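Local atomic coordinates of tudor domain-containing protein 1 (Homo sapiens, PDB entry 5M9N), a protein that probably helps silence transposable elements during spermatogenesis through the piRNA pathway, using Tudor domains that bind methylated arginine peptides. Residues V207-A211 with G212-G216; C132-P136 with K137-L141. One frame throughout, in Å; residues are numbered along the deposited sequence.

Contact 1. Residues V207-A211 with G212-G216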
loop_
_atom_site.group_PDB
_atom_site.type_symbol
_atom_site.label_atom_id
_atom_site.label_comp_id
_atom_site.label_asym_id
_atom_site.label_seq_id
_atom_site.Cartn_x
_atom_site.Cartn_y
_atom_site.Cartn_z
ATOM N N VAL A 207 -3.332 18.815 13.819
ATOM C CA VAL A 207 -3.559 19.852 12.816
ATOM C C VAL A 207 -4.977 19.746 12.219
ATOM O O VAL A 207 -5.647 20.754 12.024
ATOM C CB VAL A 207 -2.530 19.790 11.671
ATOM C CG1 VAL A 207 -2.874 20.814 10.589
ATOM C CG2 VAL A 207 -1.113 20.022 12.174
ATOM N N LEU A 208 -5.426 18.525 11.924
ATOM C CA LEU A 208 -6.785 18.313 11.417
ATOM C C LEU A 208 -7.896 18.709 12.427
ATOM O O LEU A 208 -8.940 19.253 12.023
ATOM C CB LEU A 208 -6.976 16.853 10.963
ATOM C CG LEU A 208 -6.183 16.389 9.740
ATOM C CD1 LEU A 208 -6.367 14.891 9.537
ATOM C CD2 LEU A 208 -6.613 17.132 8.472
ATOM N N LEU A 209 -7.687 18.393 13.704
ATOM C CA LEU A 209 -8.519 18.886 14.800
ATOM C C LEU A 209 -8.488 20.417 14.893
ATOM O O LEU A 209 -9.538 21.046 14.964
ATOM C CB LEU A 209 -8.070 18.279 16.133
ATOM C CG LEU A 209 -8.328 16.770 16.266
ATOM C CD1 LEU A 209 -7.333 16.060 17.173
ATOM C CD2 LEU A 209 -9.742 16.519 16.748
ATOM N N ASP A 210 -7.292 21.015 14.848
ATOM C CA ASP A 210 -7.174 22.480 14.923
ATOM C C ASP A 210 -7.821 23.189 13.741
ATOM O O ASP A 210 -8.382 24.266 13.908
ATOM C CB ASP A 210 -5.712 22.917 15.067
ATOM C CG ASP A 210 -5.121 22.553 16.415
ATOM O OD1 ASP A 210 -5.841 22.095 17.321
ATOM O OD2 ASP A 210 -3.905 22.732 16.594
ATOM N N ALA A 211 -7.777 22.575 12.563
ATOM C CA ALA A 211 -8.337 23.177 11.345
ATOM C C ALA A 211 -9.847 23.003 11.168
ATOM O O ALA A 211 -10.404 23.473 10.170
ATOM C CB ALA A 211 -7.620 22.640 10.119
ATOM N N GLY A 212 -10.513 22.317 12.096
ATOM C CA GLY A 212 -11.953 22.106 12.012
ATOM C C GLY A 212 -12.329 20.718 11.520
ATOM O O GLY A 212 -13.293 20.144 12.008
ATOM N N PHE A 213 -11.537 20.169 10.596
ATOM C CA PHE A 213 -11.935 19.020 9.788
ATOM C C PHE A 213 -12.177 17.764 10.623
ATOM O O PHE A 213 -13.015 16.927 10.257
ATOM C CB PHE A 213 -10.902 18.719 8.690
ATOM C CG PHE A 213 -10.598 19.899 7.787
ATOM C CD1 PHE A 213 -11.620 20.576 7.126
ATOM C CD2 PHE A 213 -9.292 20.350 7.614
ATOM C CE1 PHE A 213 -11.343 21.664 6.302
ATOM C CE2 PHE A 213 -9.018 21.439 6.796
ATOM C CZ PHE A 213 -10.037 22.092 6.139
ATOM N N ALA A 214 -11.490 17.654 11.758
ATOM C CA ALA A 214 -11.625 16.494 12.612
ATOM C C ALA A 214 -12.163 16.850 13.965
ATOM O O ALA A 214 -12.045 17.966 14.392
ATOM C CB ALA A 214 -10.276 15.829 12.770
ATOM N N VAL A 215 -12.728 15.848 14.632
ATOM C CA VAL A 215 -13.167 15.911 16.034
ATOM C C VAL A 215 -12.548 14.724 16.796
ATOM O O VAL A 215 -12.254 13.674 16.193
ATOM C CB VAL A 215 -14.729 15.905 16.176
ATOM C CG1 VAL A 215 -15.358 17.198 15.626
ATOM C CG2 VAL A 215 -15.367 14.688 15.508
ATOM N N GLY A 216 -12.377 14.878 18.108
ATOM C CA GLY A 216 -11.682 13.890 18.943
ATOM C C GLY A 216 -12.424 12.588 19.231
ATOM O O GLY A 216 -13.659 12.557 19.223
#
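Leu208 O receives the backbone N-H of Ala214 at 3.0 Å, and this bond ties the last turn of helix 204-210 to the strand that follows. The bond is moderately bent, with an N-H...O angle of 150°. One residue on, Leu209 O takes the N-H of Gly212 in a longer bond of 3.3 Å. Ala211 N still bonds to Val207 O in the helical i to i+4 manner. Gly212, just past the helix, is the first residue to leave helical angles, with positive phi (102°). This is a glycine-terminated helix C-terminus leading into a strand; a CB on Gly212 would clash with Ala211 O. The chain then turns back, so that Phe213 and Ala214 lie against the helix end. Ala211 O sits over the centre of one face of the Phe213 ring, 4.0 Å above its plane. Ala211 CB also touches this ring, 3.8 Å from Phe213 CD2. Ala214 CB points back at the helix and meets Leu208 CB at 3.9 Å. Leu209 has CG beside its backbone N (chi1 -68°), from where CD2 reaches to 3.3 Å from Val215 C. The Asp210 carboxylate forms a salt bridge with Lys206. Backbone bonds from Phe213 to Ser156 and from Val215 to Lys154 pair the strand antiparallel with strand 153-155, while Leu208 and Phe213 pack on helix 162-172.

Contact 2. Residues C132-P136 with K137-L141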
loop_
_atom_site.group_PDB
_atom_site.type_symbol
_atom_site.label_atom_id
_atom_site.label_comp_id
_atom_site.label_asym_id
_atom_site.label_seq_id
_atom_site.Cartn_x
_atom_site.Cartn_y
_atom_site.Cartn_z
ATOM N N CYS A 132 0.517 -11.612 -14.895
ATOM C CA CYS A 132 1.563 -12.671 -15.028
ATOM C C CYS A 132 1.228 -13.486 -13.734
ATOM O O CYS A 132 0.956 -12.879 -12.676
ATOM C CB CYS A 132 3.060 -11.909 -15.105
ATOM S SG CYS A 132 4.749 -12.304 -14.361
ATOM N N PRO A 133 1.244 -14.838 -13.750
ATOM C CA PRO A 133 1.293 -15.488 -12.406
ATOM C C PRO A 133 2.615 -15.251 -11.645
ATOM O O PRO A 133 3.594 -14.840 -12.258
ATOM C CB PRO A 133 1.132 -16.965 -12.707
ATOM C CG PRO A 133 1.523 -17.111 -14.140
ATOM C CD PRO A 133 1.243 -15.835 -14.849
ATOM N N ILE A 134 2.577 -15.463 -10.323
ATOM C CA ILE A 134 3.713 -15.261 -9.424
ATOM C C ILE A 134 4.150 -16.625 -8.921
ATOM O O ILE A 134 3.381 -17.598 -8.960
ATOM C CB ILE A 134 3.371 -14.296 -8.235
ATOM C CG1 ILE A 134 4.653 -13.655 -7.638
ATOM C CG2 ILE A 134 2.516 -14.992 -7.179
ATOM C CD1 ILE A 134 4.420 -12.308 -6.972
ATOM N N ILE A 135 5.383 -16.686 -8.449
ATOM C CA ILE A 135 5.917 -17.879 -7.762
ATOM C C ILE A 135 6.272 -17.566 -6.312
ATOM O O ILE A 135 6.491 -16.404 -5.989
ATOM C CB ILE A 135 7.116 -18.451 -8.497
ATOM C CG1 ILE A 135 8.169 -17.372 -8.704
ATOM C CG2 ILE A 135 6.646 -19.038 -9.823
ATOM C CD1 ILE A 135 9.518 -17.971 -8.976
ATOM N N PRO A 136 6.343 -18.593 -5.437
ATOM C CA PRO A 136 6.526 -18.325 -4.007
ATOM C C PRO A 136 7.865 -17.652 -3.671
ATOM O O PRO A 136 7.923 -16.933 -2.684
ATOM C CB PRO A 136 6.446 -19.722 -3.359
ATOM C CG PRO A 136 5.861 -20.599 -4.403
ATOM C CD PRO A 136 6.374 -20.040 -5.683
ATOM N N LYS A 137 8.905 -17.839 -4.480
ATOM C CA LYS A 137 10.150 -17.082 -4.255
ATOM C C LYS A 137 9.883 -15.579 -4.223
ATOM O O LYS A 137 10.468 -14.888 -3.430
ATOM C CB LYS A 137 11.207 -17.391 -5.312
ATOM C CG LYS A 137 12.568 -16.688 -5.132
ATOM C CD LYS A 137 13.569 -17.513 -4.312
ATOM C CE LYS A 137 14.766 -16.689 -3.785
ATOM N NZ LYS A 137 15.835 -17.518 -3.134
ATOM N N LEU A 138 8.979 -15.076 -5.059
ATOM C CA LEU A 138 8.781 -13.629 -5.142
ATOM C C LEU A 138 7.884 -13.065 -4.035
ATOM O O LEU A 138 7.671 -11.854 -4.006
ATOM C CB LEU A 138 8.267 -13.236 -6.522
ATOM C CG LEU A 138 9.296 -13.404 -7.637
ATOM C CD1 LEU A 138 8.667 -13.401 -9.015
ATOM C CD2 LEU A 138 10.343 -12.296 -7.521
ATOM N N LEU A 139 7.348 -13.941 -3.174
ATOM C CA LEU A 139 6.601 -13.570 -1.964
ATOM C C LEU A 139 7.414 -13.628 -0.673
ATOM O O LEU A 139 6.852 -13.542 0.410
ATOM C CB LEU A 139 5.341 -14.469 -1.809
ATOM C CG LEU A 139 4.330 -14.408 -2.935
ATOM C CD1 LEU A 139 3.165 -15.364 -2.671
ATOM C CD2 LEU A 139 3.813 -12.996 -3.037
ATOM N N GLU A 140 8.731 -13.736 -0.771
ATOM C CA GLU A 140 9.564 -13.775 0.416
ATOM C C GLU A 140 9.656 -12.407 1.109
ATOM O O GLU A 140 9.638 -12.377 2.326
ATOM C CB GLU A 140 10.945 -14.344 0.095
ATOM C CG GLU A 140 10.868 -15.826 -0.210
ATOM C CD GLU A 140 12.210 -16.459 -0.483
ATOM O OE1 GLU A 140 13.170 -15.716 -0.786
ATOM O OE2 GLU A 140 12.294 -17.702 -0.430
ATOM N N LEU A 141 9.715 -11.305 0.352
ATOM C CA LEU A 141 9.571 -9.970 0.924
ATOM C C LEU A 141 8.151 -9.774 1.476
ATOM O O LEU A 141 7.209 -10.070 0.772
ATOM C CB LEU A 141 9.851 -8.886 -0.133
ATOM C CG LEU A 141 10.006 -7.457 0.455
ATOM C CD1 LEU A 141 11.258 -7.436 1.302
ATOM C CD2 LEU A 141 10.096 -6.367 -0.596
#
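Ile134 and Ile135 lead into a short 3-10 turn in which Leu138 and Leu139 fold back on them. The segment follows strand 131-132, the short last strand of the five-stranded antiparallel Tudor barrel, paired with strand 88-92, and lies in the loop that runs on to strand 146-150. Two backbone bonds of the i to i+3 kind make the turn. Leu138 N gives its hydrogen to Ile135 O at 3.0 Å, and Leu139 N gives its own to Pro136 O at 3.1 Å. A third such bond, from Glu140 N to Lys137 O, is weak.

The apolar contacts are local, between residues two to five apart in the chain. Ile134 holds CG1 anti to its backbone N (chi1 -158°), which brings this branch to Leu138 CB at 3.8 Å. The terminal CD1 of Ile134 goes further and meets Leu139 CD2 at 4.0 Å. Ile135 places CG1 between its backbone N and carbonyl carbon (chi1 54°), where it comes against Leu138 CD1. Its own CD1 lies beside Lys137 CB. Beyond the turn, Ile134 packs on Cys90 and Arg101, Ile135 and Leu138 on Tyr71 of helix 58-73, and Leu139 on Ile88.

Polar and covalent links fix the ends. Cys132 forms a disulfide with Cys72 of the same helix, and Pro133 O accepts a hydrogen bond from Tyr71 OH. Arg101 NH1 bonds to both Leu138 O and Leu141 O, so one guanidinium nitrogen ties the turn to its exit. On the exposed side Lys137 NZ makes a long salt bridge with Glu140 OE1, 4.0 Å away.

Contacts 1 and 2 lie on opposite sides of the chain's centre. Their centres are 42 Å apart and their nearest atoms about 29 Å, so they do not touch. Contact 2 closes before contact 1 opens along the chain. Residues 132-141 leave the Tudor barrel and lie against helix 58-73, and the chain then enters strand 146-150 of the mixed six-stranded sheet. Residues 207-216 come near the C-terminal end, after the last strand of that sheet. The two contacts thus sit in different parts of the extended Tudor domain: the centre of contact 2 is about 17 Å from the chain's centre, beside the barrel, and that of contact 1 about 25 Å from it, beyond the mixed sheet.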